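Local coordinates for protein aspartate aminotransferase (Plasmodium falciparum, PDB 3K7Y) that probably catalyses the reversible transfer of an amino group from L-aspartate to 2-oxoglutarate, using pyridoxal phosphate, and works as a homodimer, at residues Arg21-Lys24 with Glu30-Asn33; Phe111-Phe116 with Gly259-Val264; Arg232-Glu235 with Ala240-Val243. All blocks are in the same frame, centred on the assembly; numbering follows the deposited sequence.

Contact 1. Residues Arg21-Lys24 with Glu30-Asn33; sequences REFK and EKIN
Phe23, the last residue of helix 15-23, meets Lys31 and Asn33 with its ring and Lys31 again with its backbone, a worked example of one residue using both ring and backbone in a single contact. With CG anti to the backbone N (chi1 179°), the ring reaches across to residues 31-33. Its surroundings differ from side to side. Asn33 CA lies 4.0 Å above one face of the Phe23 ring, displaced toward the rim, while CE of Lys24, the residue just past the helix, approaches the opposite face. Lys31 CB comes in at the edge, in the ring plane, 3.5 Å from Phe23 CE1. The Asn33 side chain runs alongside the ring, pointing roughly the same way, with its amide plane tilted by approximately 21° from the ring plane; the exact spacing between this side chain and the ring is doubtful at the resolution of the model.

From its place at the ring edge, the Lys31 chain bends at chi3 (-58°) and carries its amine round to the helix end. There Lys31 NZ donates to Phe23 O over 2.8 Å, lying in the plane of that carbonyl. A second hydrogen bond joins the same amine to Asp26 O in the intervening turn. Beyond the turn, Ile32 makes backbone bonds to His372 and Tyr374, so that strand 32-33 runs parallel to strand 373-374, and the Ile32 side chain packs on helix 390-403. This joining of the N-terminal and C-terminal parts of the chain is consistent with the small domain of class I aminotransferases.

Chemically, one ammonium group gripped by two backbone carbonyls ties the helix end to the turn that follows, and its positive charge would probably interact favourably with the negative end of the helix dipole.

Contact 2. Residues Phe111-Phe116 with Gly259-Val264; sequences FVLLEF and GALHIV
Leu113 and Phe116 of helix 105-118 meet Leu261 and Ile263 of strand 258-264 through apolar contacts alone, a worked example of a helix laid on a sheet by a few alternating side chains. Leu113 takes part twice: its CB lies 4.2 Å from Leu261 CD2, and its CD1 meets Ile263 CD1 at 4.3 Å. Three residues further on, Phe116 CE2 approaches the same Ile263 methyl, CD1, at 4.3 Å, so that this methyl touches both a leucine branch and an aromatic ring. It reaches them because the Ile263 chain is extended beyond CG1 (chi2 170°).

The helix and strand segments run at 36° to each other, with their axes 9.8 Å apart at closest approach. They belong to the large domain of the aminotransferase fold, where the strand lies antiparallel between 98-104 and 241-246. Strand 98-104 leads directly into the helix, whose first residues, Gly105 to Thr107, border the pyridoxal phosphate pocket.

Backbone hydrogen bonds lie within the helix (Glu115 N to Phe111 O) and between strands (Leu261 with Ile101); none crosses the contact. His262 alternates to the other face of the sheet, against helix 75-86, while Phe116 also touches Leu278 and Ile281 of helix 268-283 and Leu8 of the second subunit.

Contact 3. Residues Arg232-Glu235 with Ala240-Val243; sequences RKFE and AFSV
The beta-alpha-beta unit of strand 209-214, helix 229-235 and strand 241-246 is closed here, where Phe234 near the helix end packs against Phe241 of strand 241-246. Such units build the large domain of this fold; in this one, four residues separate the two segments, and most of the contact between them is made by two aromatic side chains.

The Phe241 ring is carried toward the helix by a first torsion of 52°, which puts CG between the backbone N and the carbonyl carbon. Its leading atom, Phe241 CE1, comes to 3.9 Å from Phe234 CB, and Phe241 CD1 lies 4.1 Å from Phe234 CD2. The ring planes are almost perpendicular (83°), with centroids 5.9 Å apart, and the rings meet obliquely. Phe212 of the first strand of the unit completes the cluster, making edge-to-face contacts with both rings, and Phe234 leans further on Ile200 and Val203 of helix 193-206.

Glu235 brings mainly its backbone to the meeting. Its carboxylate is turned elsewhere, and OE2 accepts a hydrogen bond from Tyr92 N, which satisfies this oxygen of a buried residue. Near the plane of the Phe241 ring, at its edge, Glu235 N lies 4.5 Å from Phe241 CE1.

In the fold
Contact 1 is a surface contact, far from the other two and across the centre of the chain from them; a lysine amine and backbone carbonyls supplement its ring packing. Contacts 2 and 3 are buried, with no hydrogen bond across either, and rest on aliphatic and aromatic side chains against the same sheet. These two also touch: strands 241-246 and 258-264 are neighbours, and His262 O and Val243 N, 2.7 Å apart, probably share a hydrogen bond. Here burial does not follow sequence separation, since contact 3 closes a short turn as contact 1 does, whereas contact 2 joins segments more than 140 residues apart and lies nearest the cofactor.

Contact 1. Residues Arg21-Lys24 with Glu30-Asn33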
ATOM      1  N   ARG A  21      -5.235  22.024  -5.527  1.00110.11           N
ATOM      2  CA  ARG A  21      -4.522  22.822  -6.514  1.00111.47           C
ATOM      3  C   ARG A  21      -4.674  24.275  -6.116  1.00112.45           C
ATOM      4  O   ARG A  21      -3.702  24.924  -5.730  1.00113.32           O
ATOM      5  CB  ARG A  21      -5.084  22.600  -7.936  1.00111.94           C
ATOM      6  CG  ARG A  21      -4.471  21.412  -8.695  1.00111.93           C
ATOM      7  CD  ARG A  21      -4.860  21.385 -10.176  1.00113.59           C
ATOM      8  NE  ARG A  21      -4.018  20.458 -10.941  1.00114.61           N
ATOM      9  CZ  ARG A  21      -3.970  20.380 -12.274  1.00116.09           C
ATOM     10  NH1 ARG A  21      -4.724  21.179 -13.026  1.00117.74           N
ATOM     11  NH2 ARG A  21      -3.161  19.503 -12.862  1.00115.54           N
ATOM     12  N   GLU A  22      -5.914  24.753  -6.158  1.00112.51           N
ATOM     13  CA  GLU A  22      -6.219  26.161  -5.942  1.00113.70           C
ATOM     14  C   GLU A  22      -5.637  26.799  -4.660  1.00113.79           C
ATOM     15  O   GLU A  22      -5.161  27.942  -4.706  1.00114.94           O
ATOM     16  CB  GLU A  22      -7.730  26.407  -6.059  1.00113.96           C
ATOM     17  CG  GLU A  22      -8.159  27.876  -5.947  1.00116.01           C
ATOM     18  CD  GLU A  22      -7.420  28.823  -6.896  1.00118.39           C
ATOM     19  OE1 GLU A  22      -8.046  29.818  -7.333  1.00119.80           O
ATOM     20  OE2 GLU A  22      -6.230  28.592  -7.209  1.00118.63           O
ATOM     21  N   PHE A  23      -5.664  26.085  -3.534  1.00112.43           N
ATOM     22  CA  PHE A  23      -5.142  26.673  -2.305  1.00112.68           C
ATOM     23  C   PHE A  23      -3.697  27.131  -2.511  1.00113.73           C
ATOM     24  O   PHE A  23      -3.366  28.286  -2.263  1.00115.15           O
ATOM     25  CB  PHE A  23      -5.279  25.737  -1.096  1.00111.30           C
ATOM     26  CG  PHE A  23      -4.730  26.316   0.190  1.00111.40           C
ATOM     27  CD1 PHE A  23      -4.582  27.699   0.352  1.00112.63           C
ATOM     28  CD2 PHE A  23      -4.388  25.488   1.244  1.00110.06           C
ATOM     29  CE1 PHE A  23      -4.075  28.242   1.523  1.00112.95           C
ATOM     30  CE2 PHE A  23      -3.879  26.025   2.425  1.00111.03           C
ATOM     31  CZ  PHE A  23      -3.727  27.409   2.563  1.00112.51           C
ATOM     32  N   LYS A  24      -2.851  26.239  -3.011  1.00113.26           N
ATOM     33  CA  LYS A  24      -1.432  26.552  -3.175  1.00114.19           C
ATOM     34  C   LYS A  24      -1.059  26.976  -4.609  1.00115.18           C
ATOM     35  O   LYS A  24       0.001  26.604  -5.110  1.00115.37           O
ATOM     36  CB  LYS A  24      -0.574  25.365  -2.705  1.00113.10           C
ATOM     37  CG  LYS A  24      -0.750  24.983  -1.223  1.00112.41           C
ATOM     38  CD  LYS A  24       0.323  25.619  -0.326  1.00113.21           C
ATOM     39  CE  LYS A  24       0.001  25.479   1.169  1.00112.33           C
ATOM     40  NZ  LYS A  24      -0.004  24.074   1.663  1.00110.23           N
ATOM     41  N   GLU A  30      -2.332  35.183   3.828  1.00113.94           N
ATOM     42  CA  GLU A  30      -3.668  35.284   4.434  1.00111.80           C
ATOM     43  C   GLU A  30      -4.679  34.456   3.609  1.00108.66           C
ATOM     44  O   GLU A  30      -5.899  34.636   3.699  1.00108.47           O
ATOM     45  CB  GLU A  30      -4.108  36.754   4.642  1.00113.84           C
ATOM     46  CG  GLU A  30      -5.628  36.961   4.754  1.00113.53           C
ATOM     47  CD  GLU A  30      -6.040  38.082   5.688  1.00114.90           C
ATOM     48  OE1 GLU A  30      -5.747  39.258   5.388  1.00117.11           O
ATOM     49  OE2 GLU A  30      -6.675  37.786   6.723  1.00113.77           O
ATOM     50  N   LYS A  31      -4.153  33.538   2.804  1.00105.56           N
ATOM     51  CA  LYS A  31      -4.981  32.524   2.177  1.00101.78           C
ATOM     52  C   LYS A  31      -5.515  31.618   3.278  1.00 99.48           C
ATOM     53  O   LYS A  31      -4.812  31.335   4.250  1.00 99.07           O
ATOM     54  CB  LYS A  31      -4.182  31.721   1.151  1.00100.86           C
ATOM     55  CG  LYS A  31      -4.118  32.357  -0.235  1.00100.38           C
ATOM     56  CD  LYS A  31      -3.436  31.450  -1.270  1.00 97.82           C
ATOM     57  CE  LYS A  31      -1.999  31.068  -0.886  1.00 96.49           C
ATOM     58  NZ  LYS A  31      -1.361  30.127  -1.851  1.00 94.36           N
ATOM     59  N   ILE A  32      -6.767  31.192   3.135  1.00 97.39           N
ATOM     60  CA  ILE A  32      -7.402  30.325   4.131  1.00 95.41           C
ATOM     61  C   ILE A  32      -7.819  28.957   3.577  1.00 93.20           C
ATOM     62  O   ILE A  32      -8.453  28.843   2.524  1.00 92.80           O
ATOM     63  CB  ILE A  32      -8.575  31.021   4.865  1.00 96.08           C
ATOM     64  CG1 ILE A  32      -8.058  32.241   5.637  1.00 98.16           C
ATOM     65  CG2 ILE A  32      -9.255  30.065   5.831  1.00 94.27           C
ATOM     66  CD1 ILE A  32      -9.126  33.218   6.089  1.00 98.59           C
ATOM     67  N   ASN A  33      -7.465  27.943   4.359  1.00 91.67           N
ATOM     68  CA  ASN A  33      -7.504  26.527   4.027  1.00 89.32           C
ATOM     69  C   ASN A  33      -8.652  25.795   4.702  1.00 87.78           C
ATOM     70  O   ASN A  33      -8.493  25.308   5.823  1.00 87.18           O
ATOM     71  CB  ASN A  33      -6.208  25.917   4.559  1.00 89.62           C
ATOM     72  CG  ASN A  33      -5.717  26.599   5.863  1.00 91.60           C
ATOM     73  OD1 ASN A  33      -5.259  27.748   5.844  1.00 93.27           O
ATOM     74  ND2 ASN A  33      -5.817  25.886   6.985  1.00 92.06           N
TER

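Contact 2. Residues Phe111-Phe116 with Gly259-Val264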
ATOM      1  N   PHE A 111     -10.803  -0.575   0.079  1.00 44.97           N
ATOM      2  CA  PHE A 111     -10.561  -1.254  -1.190  1.00 45.23           C
ATOM      3  C   PHE A 111     -10.317  -2.758  -1.114  1.00 45.24           C
ATOM      4  O   PHE A 111     -10.877  -3.458  -1.939  1.00 46.06           O
ATOM      5  CB  PHE A 111      -9.494  -0.561  -2.017  1.00 45.10           C
ATOM      6  CG  PHE A 111      -8.192  -1.253  -2.041  1.00 45.81           C
ATOM      7  CD1 PHE A 111      -7.090  -0.670  -1.449  1.00 47.25           C
ATOM      8  CD2 PHE A 111      -8.046  -2.468  -2.711  1.00 47.03           C
ATOM      9  CE1 PHE A 111      -5.843  -1.293  -1.514  1.00 49.19           C
ATOM     10  CE2 PHE A 111      -6.825  -3.104  -2.782  1.00 47.70           C
ATOM     11  CZ  PHE A 111      -5.714  -2.520  -2.180  1.00 48.82           C
ATOM     12  N   VAL A 112      -9.531  -3.266  -0.155  1.00 44.92           N
ATOM     13  CA  VAL A 112      -9.337  -4.730  -0.093  1.00 45.41           C
ATOM     14  C   VAL A 112     -10.669  -5.413   0.136  1.00 46.09           C
ATOM     15  O   VAL A 112     -10.928  -6.482  -0.431  1.00 46.86           O
ATOM     16  CB  VAL A 112      -8.341  -5.260   0.991  1.00 45.68           C
ATOM     17  CG1 VAL A 112      -8.303  -6.813   0.961  1.00 45.21           C
ATOM     18  CG2 VAL A 112      -6.925  -4.727   0.783  1.00 45.94           C
ATOM     19  N   LEU A 113     -11.515  -4.792   0.959  1.00 45.80           N
ATOM     20  CA  LEU A 113     -12.843  -5.338   1.225  1.00 46.22           C
ATOM     21  C   LEU A 113     -13.714  -5.357  -0.013  1.00 46.68           C
ATOM     22  O   LEU A 113     -14.470  -6.304  -0.228  1.00 47.47           O
ATOM     23  CB  LEU A 113     -13.544  -4.556   2.316  1.00 45.94           C
ATOM     24  CG  LEU A 113     -14.968  -4.977   2.615  1.00 46.48           C
ATOM     25  CD1 LEU A 113     -15.026  -6.433   3.089  1.00 48.01           C
ATOM     26  CD2 LEU A 113     -15.516  -4.047   3.668  1.00 46.83           C
ATOM     27  N   LEU A 114     -13.612  -4.315  -0.827  1.00 46.79           N
ATOM     28  CA  LEU A 114     -14.376  -4.296  -2.062  1.00 47.94           C
ATOM     29  C   LEU A 114     -13.831  -5.359  -3.002  1.00 49.11           C
ATOM     30  O   LEU A 114     -14.596  -6.088  -3.636  1.00 49.89           O
ATOM     31  CB  LEU A 114     -14.376  -2.914  -2.695  1.00 47.71           C
ATOM     32  CG  LEU A 114     -15.149  -1.802  -1.975  1.00 47.06           C
ATOM     33  CD1 LEU A 114     -14.821  -0.477  -2.600  1.00 48.09           C
ATOM     34  CD2 LEU A 114     -16.628  -2.029  -2.050  1.00 47.67           C
ATOM     35  N   GLU A 115     -12.510  -5.485  -3.061  1.00 49.96           N
ATOM     36  CA  GLU A 115     -11.920  -6.562  -3.853  1.00 51.96           C
ATOM     37  C   GLU A 115     -12.452  -7.877  -3.313  1.00 53.47           C
ATOM     38  O   GLU A 115     -12.679  -8.817  -4.070  1.00 54.00           O
ATOM     39  CB  GLU A 115     -10.381  -6.548  -3.845  1.00 51.18           C
ATOM     40  CG  GLU A 115      -9.726  -5.466  -4.677  1.00 52.26           C
ATOM     41  CD  GLU A 115     -10.109  -5.479  -6.162  1.00 57.50           C
ATOM     42  OE1 GLU A 115      -9.443  -4.768  -6.954  1.00 59.78           O
ATOM     43  OE2 GLU A 115     -11.073  -6.171  -6.565  1.00 60.14           O
ATOM     44  N   PHE A 116     -12.677  -7.924  -2.003  1.00 55.10           N
ATOM     45  CA  PHE A 116     -13.145  -9.159  -1.368  1.00 57.99           C
ATOM     46  C   PHE A 116     -14.606  -9.430  -1.672  1.00 59.85           C
ATOM     47  O   PHE A 116     -15.034 -10.578  -1.687  1.00 60.53           O
ATOM     48  CB  PHE A 116     -12.919  -9.154   0.150  1.00 57.81           C
ATOM     49  CG  PHE A 116     -13.424 -10.396   0.832  1.00 59.25           C
ATOM     50  CD1 PHE A 116     -12.933 -11.652   0.476  1.00 59.87           C
ATOM     51  CD2 PHE A 116     -14.397 -10.313   1.818  1.00 61.13           C
ATOM     52  CE1 PHE A 116     -13.387 -12.812   1.094  1.00 61.43           C
ATOM     53  CE2 PHE A 116     -14.868 -11.473   2.454  1.00 63.43           C
ATOM     54  CZ  PHE A 116     -14.357 -12.733   2.086  1.00 63.36           C
ATOM     55  N   GLY A 259      -4.162   1.856   8.839  1.00 56.86           N
ATOM     56  CA  GLY A 259      -5.556   1.403   8.814  1.00 55.92           C
ATOM     57  C   GLY A 259      -5.750  -0.079   9.106  1.00 56.13           C
ATOM     58  O   GLY A 259      -4.807  -0.870   9.018  1.00 57.05           O
ATOM     59  N   ALA A 260      -6.980  -0.468   9.430  1.00 55.49           N
ATOM     60  CA  ALA A 260      -7.291  -1.865   9.681  1.00 55.53           C
ATOM     61  C   ALA A 260      -8.621  -2.289   9.047  1.00 54.97           C
ATOM     62  O   ALA A 260      -9.441  -1.444   8.724  1.00 54.48           O
ATOM     63  CB  ALA A 260      -7.304  -2.115  11.162  1.00 56.70           C
ATOM     64  N   LEU A 261      -8.815  -3.597   8.873  1.00 55.53           N
ATOM     65  CA  LEU A 261     -10.060  -4.178   8.357  1.00 55.74           C
ATOM     66  C   LEU A 261     -10.546  -5.273   9.309  1.00 57.46           C
ATOM     67  O   LEU A 261      -9.835  -6.249   9.523  1.00 58.32           O
ATOM     68  CB  LEU A 261      -9.810  -4.830   6.989  1.00 55.17           C
ATOM     69  CG  LEU A 261     -10.848  -4.918   5.847  1.00 54.53           C
ATOM     70  CD1 LEU A 261     -10.629  -6.157   4.952  1.00 52.13           C
ATOM     71  CD2 LEU A 261     -12.305  -4.859   6.329  1.00 55.52           C
ATOM     72  N   HIS A 262     -11.744  -5.126   9.871  1.00 58.63           N
ATOM     73  CA  HIS A 262     -12.294  -6.160  10.744  1.00 61.06           C
ATOM     74  C   HIS A 262     -13.494  -6.850  10.125  1.00 62.18           C
ATOM     75  O   HIS A 262     -14.450  -6.193   9.707  1.00 61.93           O
ATOM     76  CB  HIS A 262     -12.675  -5.572  12.095  1.00 61.97           C
ATOM     77  CG  HIS A 262     -11.576  -4.781  12.733  1.00 62.99           C
ATOM     78  ND1 HIS A 262     -10.516  -5.372  13.388  1.00 64.10           N
ATOM     79  CD2 HIS A 262     -11.356  -3.445  12.785  1.00 61.84           C
ATOM     80  CE1 HIS A 262      -9.695  -4.432  13.822  1.00 63.79           C
ATOM     81  NE2 HIS A 262     -10.184  -3.255  13.472  1.00 62.03           N
ATOM     82  N   ILE A 263     -13.432  -8.177  10.051  1.00 64.47           N
ATOM     83  CA  ILE A 263     -14.561  -8.978   9.572  1.00 66.44           C
ATOM     84  C   ILE A 263     -14.977  -9.972  10.644  1.00 69.69           C
ATOM     85  O   ILE A 263     -14.151 -10.733  11.152  1.00 70.92           O
ATOM     86  CB  ILE A 263     -14.257  -9.723   8.247  1.00 65.71           C
ATOM     87  CG1 ILE A 263     -13.956  -8.723   7.130  1.00 63.05           C
ATOM     88  CG2 ILE A 263     -15.442 -10.626   7.852  1.00 66.42           C
ATOM     89  CD1 ILE A 263     -13.433  -9.340   5.889  1.00 60.14           C
ATOM     90  N   VAL A 264     -16.265  -9.949  10.979  1.00 72.14           N
ATOM     91  CA  VAL A 264     -16.805 -10.772  12.055  1.00 76.10           C
ATOM     92  C   VAL A 264     -17.249 -12.115  11.479  1.00 78.34           C
ATOM     93  O   VAL A 264     -18.039 -12.160  10.535  1.00 78.11           O
ATOM     94  CB  VAL A 264     -17.960 -10.036  12.808  1.00 76.54           C
ATOM     95  CG1 VAL A 264     -18.777 -10.998  13.657  1.00 78.95           C
ATOM     96  CG2 VAL A 264     -17.410  -8.905  13.684  1.00 76.32           C
TER

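Contact 3. Residues Arg232-Glu235 with Ala240-Val243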
ATOM      1  N   ARG A 232     -21.009  -1.718  19.163  1.00 74.31           N
ATOM      2  CA  ARG A 232     -21.018  -2.516  20.392  1.00 76.63           C
ATOM      3  C   ARG A 232     -22.406  -3.058  20.724  1.00 78.21           C
ATOM      4  O   ARG A 232     -22.556  -4.209  21.145  1.00 78.96           O
ATOM      5  CB  ARG A 232     -20.414  -1.736  21.557  1.00 77.18           C
ATOM      6  CG  ARG A 232     -18.897  -1.776  21.526  1.00 75.97           C
ATOM      7  CD  ARG A 232     -18.287  -0.671  22.335  1.00 74.84           C
ATOM      8  NE  ARG A 232     -16.939  -0.349  21.883  1.00 73.41           N
ATOM      9  CZ  ARG A 232     -16.000   0.170  22.665  1.00 75.34           C
ATOM     10  NH1 ARG A 232     -16.255   0.396  23.943  1.00 77.12           N
ATOM     11  NH2 ARG A 232     -14.794   0.447  22.181  1.00 75.66           N
ATOM     12  N   LYS A 233     -23.417  -2.236  20.491  1.00 79.12           N
ATOM     13  CA  LYS A 233     -24.787  -2.690  20.620  1.00 81.21           C
ATOM     14  C   LYS A 233     -25.051  -3.845  19.641  1.00 81.55           C
ATOM     15  O   LYS A 233     -25.505  -4.903  20.063  1.00 82.71           O
ATOM     16  CB  LYS A 233     -25.764  -1.525  20.454  1.00 80.72           C
ATOM     17  CG  LYS A 233     -26.972  -1.662  21.344  1.00 83.08           C
ATOM     18  CD  LYS A 233     -27.556  -0.318  21.798  1.00 84.23           C
ATOM     19  CE  LYS A 233     -28.880  -0.570  22.538  1.00 86.38           C
ATOM     20  NZ  LYS A 233     -29.596   0.648  23.023  1.00 87.84           N
ATOM     21  N   PHE A 234     -24.725  -3.647  18.358  1.00 81.13           N
ATOM     22  CA  PHE A 234     -24.746  -4.706  17.331  1.00 81.82           C
ATOM     23  C   PHE A 234     -24.125  -6.020  17.804  1.00 83.74           C
ATOM     24  O   PHE A 234     -24.668  -7.100  17.571  1.00 84.32           O
ATOM     25  CB  PHE A 234     -23.953  -4.265  16.105  1.00 80.09           C
ATOM     26  CG  PHE A 234     -24.790  -3.812  14.953  1.00 78.94           C
ATOM     27  CD1 PHE A 234     -25.170  -2.483  14.824  1.00 77.57           C
ATOM     28  CD2 PHE A 234     -25.151  -4.702  13.957  1.00 78.06           C
ATOM     29  CE1 PHE A 234     -25.930  -2.058  13.735  1.00 75.54           C
ATOM     30  CE2 PHE A 234     -25.912  -4.279  12.873  1.00 76.50           C
ATOM     31  CZ  PHE A 234     -26.301  -2.956  12.768  1.00 74.82           C
ATOM     32  N   GLU A 235     -22.962  -5.916  18.439  1.00 85.19           N
ATOM     33  CA  GLU A 235     -22.245  -7.081  18.937  1.00 87.39           C
ATOM     34  C   GLU A 235     -23.057  -7.866  19.970  1.00 89.60           C
ATOM     35  O   GLU A 235     -23.183  -9.088  19.873  1.00 90.47           O
ATOM     36  CB  GLU A 235     -20.900  -6.667  19.520  1.00 87.54           C
ATOM     37  CG  GLU A 235     -20.234  -7.766  20.330  1.00 90.45           C
ATOM     38  CD  GLU A 235     -18.824  -7.415  20.723  1.00 92.19           C
ATOM     39  OE1 GLU A 235     -18.575  -6.258  21.142  1.00 93.13           O
ATOM     40  OE2 GLU A 235     -17.960  -8.302  20.604  1.00 92.36           O
ATOM     41  N   ALA A 240     -23.305 -10.224  12.461  1.00 79.06           N
ATOM     42  CA  ALA A 240     -22.017 -10.165  11.749  1.00 76.21           C
ATOM     43  C   ALA A 240     -21.901  -8.927  10.840  1.00 73.61           C
ATOM     44  O   ALA A 240     -22.905  -8.434  10.315  1.00 73.97           O
ATOM     45  CB  ALA A 240     -21.800 -11.439  10.961  1.00 76.47           C
ATOM     46  N   PHE A 241     -20.683  -8.419  10.665  1.00 70.87           N
ATOM     47  CA  PHE A 241     -20.476  -7.194   9.889  1.00 68.07           C
ATOM     48  C   PHE A 241     -18.993  -6.959   9.602  1.00 66.29           C
ATOM     49  O   PHE A 241     -18.167  -7.839   9.836  1.00 66.74           O
ATOM     50  CB  PHE A 241     -21.073  -6.000  10.641  1.00 68.15           C
ATOM     51  CG  PHE A 241     -20.612  -5.893  12.068  1.00 68.13           C
ATOM     52  CD1 PHE A 241     -21.447  -6.253  13.105  1.00 68.96           C
ATOM     53  CD2 PHE A 241     -19.334  -5.433  12.370  1.00 67.15           C
ATOM     54  CE1 PHE A 241     -21.021  -6.158  14.415  1.00 69.97           C
ATOM     55  CE2 PHE A 241     -18.900  -5.341  13.671  1.00 67.09           C
ATOM     56  CZ  PHE A 241     -19.741  -5.703  14.694  1.00 69.37           C
ATOM     57  N   SER A 242     -18.656  -5.774   9.105  1.00 64.31           N
ATOM     58  CA  SER A 242     -17.270  -5.444   8.810  1.00 62.66           C
ATOM     59  C   SER A 242     -16.918  -4.039   9.229  1.00 62.15           C
ATOM     60  O   SER A 242     -17.785  -3.152   9.271  1.00 62.52           O
ATOM     61  CB  SER A 242     -16.993  -5.592   7.326  1.00 61.58           C
ATOM     62  OG  SER A 242     -16.797  -6.941   7.023  1.00 61.24           O
ATOM     63  N   VAL A 243     -15.637  -3.827   9.520  1.00 61.19           N
ATOM     64  CA  VAL A 243     -15.188  -2.508   9.939  1.00 60.44           C
ATOM     65  C   VAL A 243     -13.915  -2.087   9.192  1.00 59.62           C
ATOM     66  O   VAL A 243     -12.905  -2.806   9.204  1.00 59.62           O
ATOM     67  CB  VAL A 243     -14.965  -2.428  11.477  1.00 61.20           C
ATOM     68  CG1 VAL A 243     -14.839  -0.979  11.917  1.00 60.78           C
ATOM     69  CG2 VAL A 243     -16.092  -3.110  12.243  1.00 61.17           C
TER